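Immune protein (Enterobacter cloacae, PDB 6D7Y) probably binds and neutralises the toxic C-terminal tip of a CdiA protein, serving as the immunity partner in contact-dependent growth inhibition. Local coordinates at residues L21-I24 against E25-D29; N120-S123 against A124-F128; T14-L17 against F18-L21; G109-M112 against L113-K117; F145-N148 against N149-G152. One frame throughout, in Å; residues are numbered along the deposited sequence. Where two conformers were deposited one is given.

Interaction 1: L21-I24 against E25-D29; sequences LKEI and ESKSD
Glu25 N donates to Leu21 O at 2.7 Å with an N-H...O angle of 162°, and Ser26 N follows on Lys22 O, so the segment 21-24 passes its last helical carbonyls to 25-29. This is the C-terminal end of helix 17-25, where the chain runs into a type I beta turn from Glu25 to Ser28 on its way to strand 30-36. The helix loosens at Lys27 N, which reaches back three residues to Ile24 O at 3.2 Å and meets it from above the carbonyl plane.

Lys22 and Glu25 lie side by side on one flank of the helix. The lysine chain folds at chi2 and chi3, whereas the glutamate runs extended, and NZ closes a salt bridge to Glu25 OE2 at 3.0 Å from above the carboxylate plane. On another flank Lys27, in the conformer given of two, tentatively passes Glu23 OE2 with its CD at 3.9 Å. The charged ends look elsewhere: Glu23 OE2 bonds to the hydroxyl of Tyr118, and Lys27 NZ, in that same conformer, to the carbonyl of Val74. Ile24 packs on Met69 and Phe72 of the sheet.

Two serines occupy backbone carbonyls at the helix end. Ser28 OG and Ser28 N reach Glu25 O from the same face of its plane. Ser26 OG, placed between its own N and carbonyl carbon (chi1 61°), donates to Glu23 O at 2.6 Å.

Interaction 2: N120-S123 against A124-F128; sequences NGIS and ADFGF
Ile122 holds CG1 between its backbone N and carbonyl carbon (chi1 69°), and Phe128 has its ring in the corresponding position (chi1 36°); with these torsions the two side chains cross at about a right angle. The contact runs from Ile122 CG1 to Phe128 CZ at 4.0 Å. Closer still is the approach of the same ring to the next residue, with Phe128 CZ 3.4 Å from Ser123 CA, so the ring packs obliquely against helical backbone as well as side chain.

Phe126 takes the other side-chain contact of Ile122. Its ring presents an edge, in plane, to the isoleucine CB, with Ile122 CB to Phe126 CD2 at 3.9 Å. The carbonyl oxygen of Ile122 also lies near the plane of this ring at its edge.

Ile122 O accepts from both Phe126 N and Asp125 N, each at 3.2 Å; the first approaches nearly along the C=O axis, the second from above the carbonyl plane. One residue on, Gly127 N donates to Ser123 O at 3.1 Å. In the conformer given of two, Ser123 OG donates to Asn120 O at 2.7 Å, a tentative bond to a carbonyl in the preceding turn.

Outside the segments, Phe126 packs on Phe19, Leu20 and Glu23 of helix 17-25, and Phe128 meets Phe9 edge-to-face. Gly127 is the first residue to leave helical angles, with positive phi (54°), and the whole is a C-terminal helix end: helix 105-126 stops at a glycine, and the aromatic residue beyond it folds back against the last turn.

Interaction 3: T14-L17 against F18-L21; sequences TSRL and FFLL
Backbone bonds from Leu20 N to Arg16 O and from Leu21 N to Leu17 O, each 2.9 Å long, define the first turn of helix 17-25, which follows the loop after strand 3-10. The second is the straighter, with an N-H...O angle of 166°.

A water supplements these direct bonds at the helix start. It donates to Thr14 O at 2.9 Å and accepts from Phe18 N at 3.0 Å, linking a loop carbonyl to an early helical amide.

The apolar contact is carried by two leucines one turn apart, lying side by side and pointing the same way: Leu17 CD1 meets Leu21 CD1 at 3.8 Å. Leu17 sends CG opposite its backbone N (chi1 180°), while Leu21 swings CG beside its N, which brings the two CD1 methyls together. Both leucines pack on Ile53 of helix 50-58, and Leu17 and Leu20 also touch Val96 of strand 93-102.

On another flank the aromatic side chains of Phe18 and Phe19 touch each other, an edge atom of the first, CD2, standing 3.5 Å above the ring centre of the second. Arg16 reaches Phe19 at roughly a right angle, the planes of guanidinium and ring being 43° apart. Bends at chi2 and chi3 curl the arginine chain back, and its NH1 bonds to the carbonyl of Asp125 in helix 105-126. The other terminal nitrogen does the touching here, with Arg16 NH2 3.6 Å from Phe19 CB.

Interaction 4: G109-M112 against L113-K117; sequences GKVM and LEFQK
Leu113 begins the second segment by donating its N-H to Gly109 O at 3.2 Å, and its CG lies 3.6 Å from Gly109 O. The glycine therefore receives both a backbone bond and a side-chain contact from the residue one turn later.

Glu114 repeats the i to i+4 pattern with Lys110 O. Its chain, bent at chi2, lays the aliphatic CG 3.5 Å from Lys110 O before the carboxylate leads off from the first segment.

Phe115 carries the main side-chain contact. Its N bonds to Val111 O at 2.9 Å, with an N-H...O angle of 158°. The ring and the valine lie side by side, pointing the same way, and the touching pair is Val111 CG1 and Phe115 CE2 at 3.7 Å. Val111 directs CG1 opposite its backbone N (chi1 172°), placing that methyl rather than CG2 against the ring. The chi1 of Phe115, -92°, departs from the usual staggered value, and its CD2 also approaches Val111 O at 3.5 Å.

Gln116 N closes the series on the carbonyl oxygen of selenomethionine Met112 at 2.8 Å. The glutamine chain then runs out extended, and its NE2 bonds to the carbonyl of Asn148.

All four bonds belong to one regular stretch of helix 105-126, which lies across the antiparallel sheet. Val111 and Phe115 face strand 93-102 through Phe100 and Leu98, Phe115 also reaches Phe72 and Val74 of strand 63-75, and Met112 packs on Phe5 and Val7 of strand 3-10 and on Phe145 and Phe146 of strand 144-147.

Interaction 5: F145-N148 against N149-G152; sequences FFTN and NRLG
Thr147 and Arg150 lie side by side on one face of a two-stranded hairpin, pointing the same way. The arginine chain bends at chi3 (-82°), and this folds the guanidinium over the threonine: Thr147 CB lies over one face of the group, and Thr147 CG2 comes within 3.4 Å of Arg150 NH1. At the guanidinium edge a water lies in plane and accepts from Arg150 NE at 2.7 Å and from Asn148 ND2. Asn148 is held further by Phe131 N, which donates to its OD1, and by Asn130 OD1 at its ND2. Thr147 OG1 is bonded to Arg144, and a second water joins it to Gly152 O.

Phe146 and Leu151 project from the other face as a non-hydrogen-bonded pair. The phenylalanine ring leads away from its partner, so the cross-strand touch is made by Phe146 CB on Arg150 O at 3.4 Å.

Between the faces, Thr147 and Arg150 form the hydrogen-bonded pair, with Thr147 N to Arg150 O at 3.1 Å and Arg150 N to Thr147 O at 2.9 Å. Gly152 N adds a bond to Phe145 O. Phe145 and Phe146 both face Gly133, a classic beta bulge. With Asn148 at positive phi (51°), the loop is a type II' turn, closing a tight two-residue beta hairpin at the sheet edge.

Along the chain the order is interaction 3, 1, 4, 2, 5. Interactions 3 and 1 are the start and end of helix 17-25 and share Leu21, their centres 12 Å apart; interactions 4 and 2 lie 16 Å apart on helix 105-126. The two helices meet where interaction 2 touches interactions 3 and 1: Phe126 CE1 is 3.6 Å from Leu20 N, and Phe126 CZ is 3.8 Å from Glu23 CB. Interaction 5, the hairpin at one edge of the antiparallel sheet, has its centre 10 Å from that of interaction 4, and Gln116 joins them. Helix 105-126 thus links the hairpin to helix 17-25; the centres of interactions 1 and 3 each lie about 23 Å from that of interaction 5.

Interaction 1: L21-I24 against E25-D29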
loop_
_atom_site.group_PDB
_atom_site.type_symbol
_atom_site.label_atom_id
_atom_site.label_comp_id
_atom_site.label_asym_id
_atom_site.label_seq_id
_atom_site.Cartn_x
_atom_site.Cartn_y
_atom_site.Cartn_z
ATOM N N LEU B 21 -8.638 1.859 2.383
ATOM C CA LEU B 21 -8.607 1.492 0.964
ATOM C C LEU B 21 -9.296 2.539 0.097
ATOM O O LEU B 21 -8.781 2.866 -0.964
ATOM C CB LEU B 21 -9.147 0.077 0.733
ATOM C CG LEU B 21 -8.274 -1.053 1.328
ATOM C CD1 LEU B 21 -9.022 -2.377 1.300
ATOM C CD2 LEU B 21 -6.912 -1.185 0.648
ATOM N N LYS B 22 -10.431 3.085 0.555
ATOM C CA LYS B 22 -11.144 4.143 -0.191
ATOM C C LYS B 22 -10.287 5.399 -0.258
ATOM O O LYS B 22 -10.269 6.084 -1.265
ATOM C CB LYS B 22 -12.509 4.473 0.446
ATOM C CG LYS B 22 -13.550 3.360 0.387
ATOM C CD LYS B 22 -13.919 2.941 -1.031
ATOM C CE LYS B 22 -14.573 4.052 -1.842
ATOM N NZ LYS B 22 -14.851 3.585 -3.235
ATOM N N GLU B 23 -9.594 5.692 0.837
ATOM C CA GLU B 23 -8.676 6.832 0.925
ATOM C C GLU B 23 -7.565 6.704 -0.132
ATOM O O GLU B 23 -7.296 7.646 -0.887
ATOM C CB GLU B 23 -8.108 6.901 2.359
ATOM C CG GLU B 23 -6.846 7.727 2.562
ATOM C CD GLU B 23 -6.987 9.171 2.138
ATOM O OE1 GLU B 23 -8.126 9.686 2.122
ATOM O OE2 GLU B 23 -5.948 9.807 1.845
ATOM N N ILE B 24 -6.935 5.528 -0.186
ATOM C CA ILE B 24 -5.899 5.254 -1.179
ATOM C C ILE B 24 -6.512 5.251 -2.592
ATOM O O ILE B 24 -5.949 5.850 -3.498
ATOM C CB ILE B 24 -5.206 3.903 -0.916
ATOM C CG1 ILE B 24 -4.537 3.894 0.470
ATOM C CG2 ILE B 24 -4.150 3.618 -1.984
ATOM C CD1 ILE B 24 -3.958 2.542 0.840
ATOM N N GLU B 25 -7.657 4.585 -2.770
ATOM C CA GLU B 25 -8.313 4.519 -4.099
ATOM C C GLU B 25 -8.647 5.902 -4.683
ATOM O O GLU B 25 -8.600 6.099 -5.907
ATOM C CB GLU B 25 -9.611 3.690 -4.057
ATOM C CG GLU B 25 -10.308 3.556 -5.432
ATOM C CD GLU B 25 -11.668 2.876 -5.392
ATOM O OE1 GLU B 25 -12.235 2.638 -6.482
ATOM O OE2 GLU B 25 -12.182 2.600 -4.289
ATOM N N SER B 26 -9.001 6.844 -3.816
ATOM C CA SER B 26 -9.370 8.201 -4.268
ATOM C C SER B 26 -8.219 9.033 -4.849
ATOM O O SER B 26 -8.461 10.037 -5.528
ATOM C CB SER B 26 -10.031 8.984 -3.128
ATOM O OG SER B 26 -9.139 9.116 -2.049
ATOM N N LYS B 27 -6.981 8.630 -4.575
ATOM C CA LYS B 27 -5.819 9.357 -5.087
ATOM C C LYS B 27 -5.376 8.815 -6.459
ATOM O O LYS B 27 -4.426 9.329 -7.058
ATOM C CB LYS B 27 -4.690 9.346 -4.043
ATOM C CG LYS B 27 -5.182 9.841 -2.678
ATOM C CD LYS B 27 -4.098 9.921 -1.603
ATOM C CE LYS B 27 -3.251 11.184 -1.697
ATOM N NZ LYS B 27 -2.548 11.340 -2.988
ATOM N N SER B 28 -6.072 7.788 -6.959
ATOM C CA SER B 28 -5.778 7.225 -8.280
ATOM C C SER B 28 -6.841 7.529 -9.320
ATOM O O SER B 28 -7.989 7.845 -8.990
ATOM C CB SER B 28 -5.664 5.725 -8.185
ATOM O OG SER B 28 -6.913 5.121 -7.875
ATOM N N ASP B 29 -6.453 7.385 -10.587
ATOM C CA ASP B 29 -7.373 7.606 -11.704
ATOM C C ASP B 29 -8.301 6.414 -11.872
ATOM O O ASP B 29 -9.492 6.591 -12.106
ATOM C CB ASP B 29 -6.619 7.879 -12.998
ATOM C CG ASP B 29 -5.898 9.211 -12.991
ATOM O OD1 ASP B 29 -6.111 10.017 -12.070
ATOM O OD2 ASP B 29 -5.123 9.461 -13.937
#

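Interaction 2: N120-S123 against A124-F128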
loop_
_atom_site.group_PDB
_atom_site.type_symbol
_atom_site.label_atom_id
_atom_site.label_comp_id
_atom_site.label_asym_id
_atom_site.label_seq_id
_atom_site.Cartn_x
_atom_site.Cartn_y
_atom_site.Cartn_z
ATOM N N ASN B 120 2.311 9.702 7.314
ATOM C CA ASN B 120 2.351 10.273 8.668
ATOM C C ASN B 120 1.093 11.110 8.901
ATOM O O ASN B 120 0.511 11.093 9.984
ATOM C CB ASN B 120 3.571 11.162 8.851
ATOM C CG ASN B 120 3.697 11.677 10.266
ATOM O OD1 ASN B 120 3.779 10.900 11.215
ATOM N ND2 ASN B 120 3.742 12.985 10.410
ATOM N N GLY B 121 0.689 11.834 7.863
ATOM C CA GLY B 121 -0.487 12.678 7.916
ATOM C C GLY B 121 -1.792 11.946 8.170
ATOM O O GLY B 121 -2.704 12.528 8.729
ATOM N N ILE B 122 -1.887 10.682 7.750
ATOM C CA ILE B 122 -3.107 9.883 7.957
ATOM C C ILE B 122 -2.964 8.775 9.018
ATOM O O ILE B 122 -3.899 7.986 9.222
ATOM C CB ILE B 122 -3.635 9.276 6.623
ATOM C CG1 ILE B 122 -2.711 8.179 6.066
ATOM C CG2 ILE B 122 -3.836 10.385 5.592
ATOM C CD1 ILE B 122 -3.266 7.475 4.852
ATOM N N SER B 123 -1.816 8.722 9.691
ATOM C CA SER B 123 -1.581 7.697 10.713
ATOM C C SER B 123 -2.571 7.801 11.877
ATOM O O SER B 123 -3.070 6.786 12.364
ATOM C CB SER B 123 -0.139 7.765 11.215
ATOM O OG SER B 123 0.182 9.058 11.682
ATOM N N ALA B 124 -2.869 9.028 12.289
ATOM C CA ALA B 124 -3.813 9.279 13.392
ATOM C C ALA B 124 -5.276 8.969 13.070
ATOM O O ALA B 124 -6.076 8.822 13.980
ATOM C CB ALA B 124 -3.687 10.726 13.854
ATOM N N ASP B 125 -5.618 8.846 11.788
ATOM C CA ASP B 125 -7.004 8.599 11.401
ATOM C C ASP B 125 -7.308 7.140 11.116
ATOM O O ASP B 125 -8.439 6.700 11.324
ATOM C CB ASP B 125 -7.375 9.434 10.173
ATOM C CG ASP B 125 -6.927 10.870 10.299
ATOM O OD1 ASP B 125 -5.690 11.086 10.312
ATOM O OD2 ASP B 125 -7.791 11.769 10.350
ATOM N N PHE B 126 -6.316 6.388 10.648
ATOM C CA PHE B 126 -6.559 4.981 10.306
ATOM C C PHE B 126 -5.930 3.960 11.242
ATOM O O PHE B 126 -6.212 2.759 11.125
ATOM C CB PHE B 126 -6.199 4.725 8.854
ATOM C CG PHE B 126 -6.988 5.572 7.901
ATOM C CD1 PHE B 126 -8.283 5.212 7.544
ATOM C CD2 PHE B 126 -6.456 6.744 7.385
ATOM C CE1 PHE B 126 -9.017 5.997 6.676
ATOM C CE2 PHE B 126 -7.196 7.535 6.517
ATOM C CZ PHE B 126 -8.472 7.158 6.160
ATOM N N GLY B 127 -5.088 4.434 12.156
ATOM C CA GLY B 127 -4.484 3.576 13.162
ATOM C C GLY B 127 -3.737 2.329 12.723
ATOM O O GLY B 127 -4.105 1.216 13.109
ATOM N N PHE B 128 -2.715 2.514 11.897
ATOM C CA PHE B 128 -1.843 1.403 11.506
ATOM C C PHE B 128 -0.624 1.438 12.431
ATOM O O PHE B 128 -0.191 2.519 12.834
ATOM C CB PHE B 128 -1.500 1.438 10.010
ATOM C CG PHE B 128 -1.314 2.818 9.442
ATOM C CD1 PHE B 128 -0.098 3.496 9.563
ATOM C CD2 PHE B 128 -2.351 3.427 8.732
ATOM C CE1 PHE B 128 0.071 4.758 9.000
ATOM C CE2 PHE B 128 -2.194 4.689 8.185
ATOM C CZ PHE B 128 -0.979 5.354 8.307
#

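Interaction 3: T14-L17 against F18-L21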
loop_
_atom_site.group_PDB
_atom_site.type_symbol
_atom_site.label_atom_id
_atom_site.label_comp_id
_atom_site.label_asym_id
_atom_site.label_seq_id
_atom_site.Cartn_x
_atom_site.Cartn_y
_atom_site.Cartn_z
ATOM N N THR B 14 -8.264 -3.338 11.445
ATOM C CA THR B 14 -9.225 -4.020 10.547
ATOM C C THR B 14 -10.602 -3.376 10.455
ATOM O O THR B 14 -11.297 -3.592 9.470
ATOM C CB THR B 14 -9.363 -5.533 10.839
ATOM O OG1 THR B 14 -9.942 -5.741 12.131
ATOM C CG2 THR B 14 -7.988 -6.230 10.741
ATOM N N SER B 15 -10.984 -2.596 11.472
ATOM C CA SER B 15 -12.261 -1.863 11.453
ATOM C C SER B 15 -12.189 -0.628 10.538
ATOM O O SER B 15 -13.224 -0.105 10.140
ATOM C CB SER B 15 -12.670 -1.406 12.861
ATOM O OG SER B 15 -12.945 -2.504 13.711
ATOM N N ARG B 16 -10.969 -0.169 10.232
ATOM C CA ARG B 16 -10.734 1.020 9.395
ATOM C C ARG B 16 -10.227 0.660 7.994
ATOM O O ARG B 16 -10.061 1.545 7.158
ATOM C CB ARG B 16 -9.661 1.912 10.039
ATOM C CG ARG B 16 -9.877 2.275 11.506
ATOM C CD ARG B 16 -10.984 3.280 11.774
ATOM N NE ARG B 16 -10.655 4.629 11.292
ATOM C CZ ARG B 16 -11.173 5.234 10.219
ATOM N NH1 ARG B 16 -10.769 6.463 9.909
ATOM N NH2 ARG B 16 -12.109 4.655 9.464
ATOM N N LEU B 17 -9.956 -0.625 7.761
ATOM C CA LEU B 17 -9.436 -1.111 6.469
ATOM C C LEU B 17 -10.178 -0.598 5.229
ATOM O O LEU B 17 -9.563 -0.032 4.336
ATOM C CB LEU B 17 -9.405 -2.640 6.472
ATOM C CG LEU B 17 -8.899 -3.351 5.215
ATOM C CD1 LEU B 17 -7.536 -2.822 4.791
ATOM C CD2 LEU B 17 -8.863 -4.849 5.474
ATOM N N PHE B 18 -11.483 -0.824 5.151
ATOM C CA PHE B 18 -12.261 -0.325 4.006
ATOM C C PHE B 18 -12.028 1.168 3.746
ATOM O O PHE B 18 -11.811 1.584 2.620
ATOM C CB PHE B 18 -13.762 -0.559 4.208
ATOM C CG PHE B 18 -14.623 0.149 3.184
ATOM C CD1 PHE B 18 -14.825 -0.399 1.918
ATOM C CD2 PHE B 18 -15.205 1.374 3.477
ATOM C CE1 PHE B 18 -15.605 0.261 0.973
ATOM C CE2 PHE B 18 -15.980 2.038 2.537
ATOM C CZ PHE B 18 -16.188 1.479 1.284
ATOM N N PHE B 19 -12.071 1.971 4.802
ATOM C CA PHE B 19 -11.908 3.420 4.665
ATOM C C PHE B 19 -10.482 3.810 4.268
ATOM O O PHE B 19 -10.275 4.791 3.544
ATOM C CB PHE B 19 -12.441 4.097 5.931
ATOM C CG PHE B 19 -13.882 3.734 6.209
ATOM C CD1 PHE B 19 -14.912 4.345 5.497
ATOM C CD2 PHE B 19 -14.207 2.732 7.132
ATOM C CE1 PHE B 19 -16.234 3.983 5.711
ATOM C CE2 PHE B 19 -15.531 2.375 7.359
ATOM C CZ PHE B 19 -16.547 2.999 6.644
ATOM N N LEU B 20 -9.504 3.030 4.722
ATOM C CA LEU B 20 -8.123 3.257 4.308
ATOM C C LEU B 20 -8.052 2.976 2.805
ATOM O O LEU B 20 -7.520 3.772 2.047
ATOM C CB LEU B 20 -7.155 2.332 5.049
ATOM C CG LEU B 20 -5.677 2.391 4.625
ATOM C CD1 LEU B 20 -5.098 3.778 4.807
ATOM C CD2 LEU B 20 -4.870 1.380 5.417
ATOM N N LEU B 21 -8.638 1.859 2.383
ATOM C CA LEU B 21 -8.607 1.492 0.964
ATOM C C LEU B 21 -9.296 2.539 0.097
ATOM O O LEU B 21 -8.781 2.866 -0.964
ATOM C CB LEU B 21 -9.147 0.077 0.733
ATOM C CG LEU B 21 -8.274 -1.053 1.328
ATOM C CD1 LEU B 21 -9.022 -2.377 1.300
ATOM C CD2 LEU B 21 -6.912 -1.185 0.648
HETATM O O HOH W 1 -12.811 -2.220 7.406
#

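Interaction 4: G109-M112 against L113-K117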
loop_
_atom_site.group_PDB
_atom_site.type_symbol
_atom_site.label_atom_id
_atom_site.label_comp_id
_atom_site.label_asym_id
_atom_site.label_seq_id
_atom_site.Cartn_x
_atom_site.Cartn_y
_atom_site.Cartn_z
ATOM N N GLY B 109 13.865 8.345 -4.090
ATOM C CA GLY B 109 14.023 9.040 -2.811
ATOM C C GLY B 109 13.082 10.204 -2.642
ATOM O O GLY B 109 12.592 10.463 -1.546
ATOM N N LYS B 110 12.816 10.921 -3.732
ATOM C CA LYS B 110 11.897 12.071 -3.689
ATOM C C LYS B 110 10.471 11.602 -3.447
ATOM O O LYS B 110 9.762 12.170 -2.603
ATOM C CB LYS B 110 12.026 12.895 -4.972
ATOM C CG LYS B 110 13.397 13.534 -5.104
ATOM C CD LYS B 110 13.555 14.287 -6.421
ATOM C CE LYS B 110 14.898 15.001 -6.492
ATOM N NZ LYS B 110 15.106 15.602 -7.837
ATOM N N VAL B 111 10.084 10.529 -4.141
ATOM C CA VAL B 111 8.758 9.908 -3.996
ATOM C C VAL B 111 8.595 9.355 -2.579
ATOM O O VAL B 111 7.536 9.501 -1.945
ATOM C CB VAL B 111 8.575 8.775 -5.037
ATOM C CG1 VAL B 111 7.302 7.975 -4.781
ATOM C CG2 VAL B 111 8.569 9.361 -6.437
HETATM N N MSE B 112 9.658 8.750 -2.063
HETATM C CA MSE B 112 9.622 8.199 -0.713
HETATM C C MSE B 112 9.336 9.247 0.339
HETATM O O MSE B 112 8.549 9.002 1.264
HETATM C CB MSE B 112 10.942 7.486 -0.415
HETATM C CG MSE B 112 11.051 6.216 -1.242
HETATM SE SE MSE B 112 9.890 4.858 -0.415
HETATM C CE MSE B 112 10.124 3.432 -1.711
ATOM N N LEU B 113 9.992 10.404 0.242
ATOM C CA LEU B 113 9.767 11.482 1.207
ATOM C C LEU B 113 8.340 12.010 1.129
ATOM O O LEU B 113 7.756 12.377 2.153
ATOM C CB LEU B 113 10.805 12.600 1.093
ATOM C CG LEU B 113 12.224 12.282 1.589
ATOM C CD1 LEU B 113 13.117 13.494 1.401
ATOM C CD2 LEU B 113 12.234 11.878 3.060
ATOM N N GLU B 114 7.763 12.021 -0.066
ATOM C CA GLU B 114 6.372 12.432 -0.220
ATOM C C GLU B 114 5.459 11.382 0.411
ATOM O O GLU B 114 4.485 11.740 1.072
ATOM C CB GLU B 114 6.017 12.699 -1.685
ATOM C CG GLU B 114 6.720 13.911 -2.282
ATOM C CD GLU B 114 6.335 15.258 -1.661
ATOM O OE1 GLU B 114 6.869 16.285 -2.135
ATOM O OE2 GLU B 114 5.514 15.330 -0.712
ATOM N N PHE B 115 5.776 10.092 0.235
ATOM C CA PHE B 115 4.981 9.045 0.887
ATOM C C PHE B 115 5.066 9.156 2.398
ATOM O O PHE B 115 4.056 8.990 3.092
ATOM C CB PHE B 115 5.408 7.632 0.475
ATOM C CG PHE B 115 4.655 7.082 -0.697
ATOM C CD1 PHE B 115 3.334 6.678 -0.538
ATOM C CD2 PHE B 115 5.265 6.902 -1.919
ATOM C CE1 PHE B 115 2.617 6.142 -1.593
ATOM C CE2 PHE B 115 4.559 6.351 -2.979
ATOM C CZ PHE B 115 3.231 5.970 -2.815
ATOM N N GLN B 116 6.276 9.413 2.911
ATOM C CA GLN B 116 6.461 9.556 4.370
ATOM C C GLN B 116 5.522 10.634 4.934
ATOM O O GLN B 116 4.877 10.441 5.976
ATOM C CB GLN B 116 7.926 9.884 4.739
ATOM C CG GLN B 116 8.164 9.877 6.261
ATOM C CD GLN B 116 9.567 10.287 6.689
ATOM O OE1 GLN B 116 10.193 11.144 6.064
ATOM N NE2 GLN B 116 10.060 9.695 7.799
ATOM N N LYS B 117 5.470 11.777 4.258
ATOM C CA LYS B 117 4.599 12.882 4.681
ATOM C C LYS B 117 3.123 12.495 4.638
ATOM O O LYS B 117 2.374 12.740 5.597
ATOM C CB LYS B 117 4.803 14.103 3.785
ATOM C CG LYS B 117 6.176 14.740 3.853
ATOM C CD LYS B 117 6.272 15.856 2.820
ATOM C CE LYS B 117 7.645 16.504 2.799
ATOM N NZ LYS B 117 7.953 17.135 4.109
#

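Interaction 5: F145-N148 against N149-G152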
loop_
_atom_site.group_PDB
_atom_site.type_symbol
_atom_site.label_atom_id
_atom_site.label_comp_id
_atom_site.label_asym_id
_atom_site.label_seq_id
_atom_site.Cartn_x
_atom_site.Cartn_y
_atom_site.Cartn_z
ATOM N N PHE B 145 14.088 3.856 3.019
ATOM C CA PHE B 145 14.206 5.325 2.895
ATOM C C PHE B 145 13.600 5.956 4.147
ATOM O O PHE B 145 13.974 7.079 4.534
ATOM C CB PHE B 145 13.516 5.869 1.664
ATOM C CG PHE B 145 14.256 5.604 0.393
ATOM C CD1 PHE B 145 14.102 4.394 -0.283
ATOM C CD2 PHE B 145 15.100 6.559 -0.136
ATOM C CE1 PHE B 145 14.784 4.145 -1.465
ATOM C CE2 PHE B 145 15.780 6.318 -1.334
ATOM C CZ PHE B 145 15.615 5.125 -1.993
ATOM N N PHE B 146 12.639 5.278 4.751
ATOM C CA PHE B 146 12.060 5.783 6.001
ATOM C C PHE B 146 11.310 4.715 6.792
ATOM O O PHE B 146 10.868 3.719 6.252
ATOM C CB PHE B 146 11.088 6.978 5.722
ATOM C CG PHE B 146 9.843 6.586 4.991
ATOM C CD1 PHE B 146 9.816 6.567 3.598
ATOM C CD2 PHE B 146 8.707 6.187 5.684
ATOM C CE1 PHE B 146 8.662 6.195 2.917
ATOM C CE2 PHE B 146 7.559 5.803 5.009
ATOM C CZ PHE B 146 7.536 5.799 3.617
ATOM N N THR B 147 11.173 4.952 8.106
ATOM C CA THR B 147 10.381 4.097 8.953
ATOM C C THR B 147 9.667 5.083 9.874
ATOM O O THR B 147 10.320 5.849 10.579
ATOM C CB THR B 147 11.188 3.124 9.817
ATOM O OG1 THR B 147 11.966 2.280 8.987
ATOM C CG2 THR B 147 10.230 2.263 10.665
ATOM N N ASN B 148 8.340 5.076 9.834
ATOM C CA ASN B 148 7.521 6.009 10.615
ATOM C C ASN B 148 7.996 7.449 10.395
ATOM O O ASN B 148 8.134 7.865 9.251
ATOM C CB ASN B 148 7.506 5.599 12.089
ATOM C CG ASN B 148 6.861 4.257 12.290
ATOM O OD1 ASN B 148 5.934 3.899 11.562
ATOM N ND2 ASN B 148 7.311 3.515 13.297
ATOM N N ASN B 149 8.321 8.163 11.472
ATOM C CA ASN B 149 8.772 9.545 11.368
ATOM C C ASN B 149 10.304 9.686 11.332
ATOM O O ASN B 149 10.819 10.770 11.580
ATOM C CB ASN B 149 8.180 10.369 12.522
ATOM C CG ASN B 149 8.571 9.838 13.926
ATOM O OD1 ASN B 149 9.073 8.709 14.082
ATOM N ND2 ASN B 149 8.308 10.649 14.953
ATOM N N ARG B 150 11.011 8.591 11.044
ATOM C CA ARG B 150 12.464 8.565 10.994
ATOM C C ARG B 150 12.960 8.403 9.572
ATOM O O ARG B 150 12.326 7.736 8.765
ATOM C CB ARG B 150 12.980 7.392 11.811
ATOM C CG ARG B 150 12.630 7.516 13.255
ATOM C CD ARG B 150 13.160 6.363 14.061
ATOM N NE ARG B 150 12.356 5.145 14.047
ATOM C CZ ARG B 150 12.628 4.020 13.402
ATOM N NH1 ARG B 150 11.812 2.995 13.570
ATOM N NH2 ARG B 150 13.697 3.886 12.612
ATOM N N LEU B 151 14.143 8.937 9.296
ATOM C CA LEU B 151 14.719 8.864 7.946
ATOM C C LEU B 151 15.825 7.867 7.778
ATOM O O LEU B 151 16.456 7.422 8.756
ATOM C CB LEU B 151 15.284 10.227 7.543
ATOM C CG LEU B 151 14.318 11.393 7.399
ATOM C CD1 LEU B 151 15.111 12.658 7.117
ATOM C CD2 LEU B 151 13.301 11.139 6.304
ATOM N N GLY B 152 16.049 7.505 6.509
ATOM C CA GLY B 152 17.148 6.632 6.136
ATOM C C GLY B 152 16.826 5.189 6.370
ATOM O O GLY B 152 15.669 4.861 6.689
HETATM O O HOH W 2 14.345 3.284 8.486
HETATM O O HOH W 3 9.857 4.367 14.871
#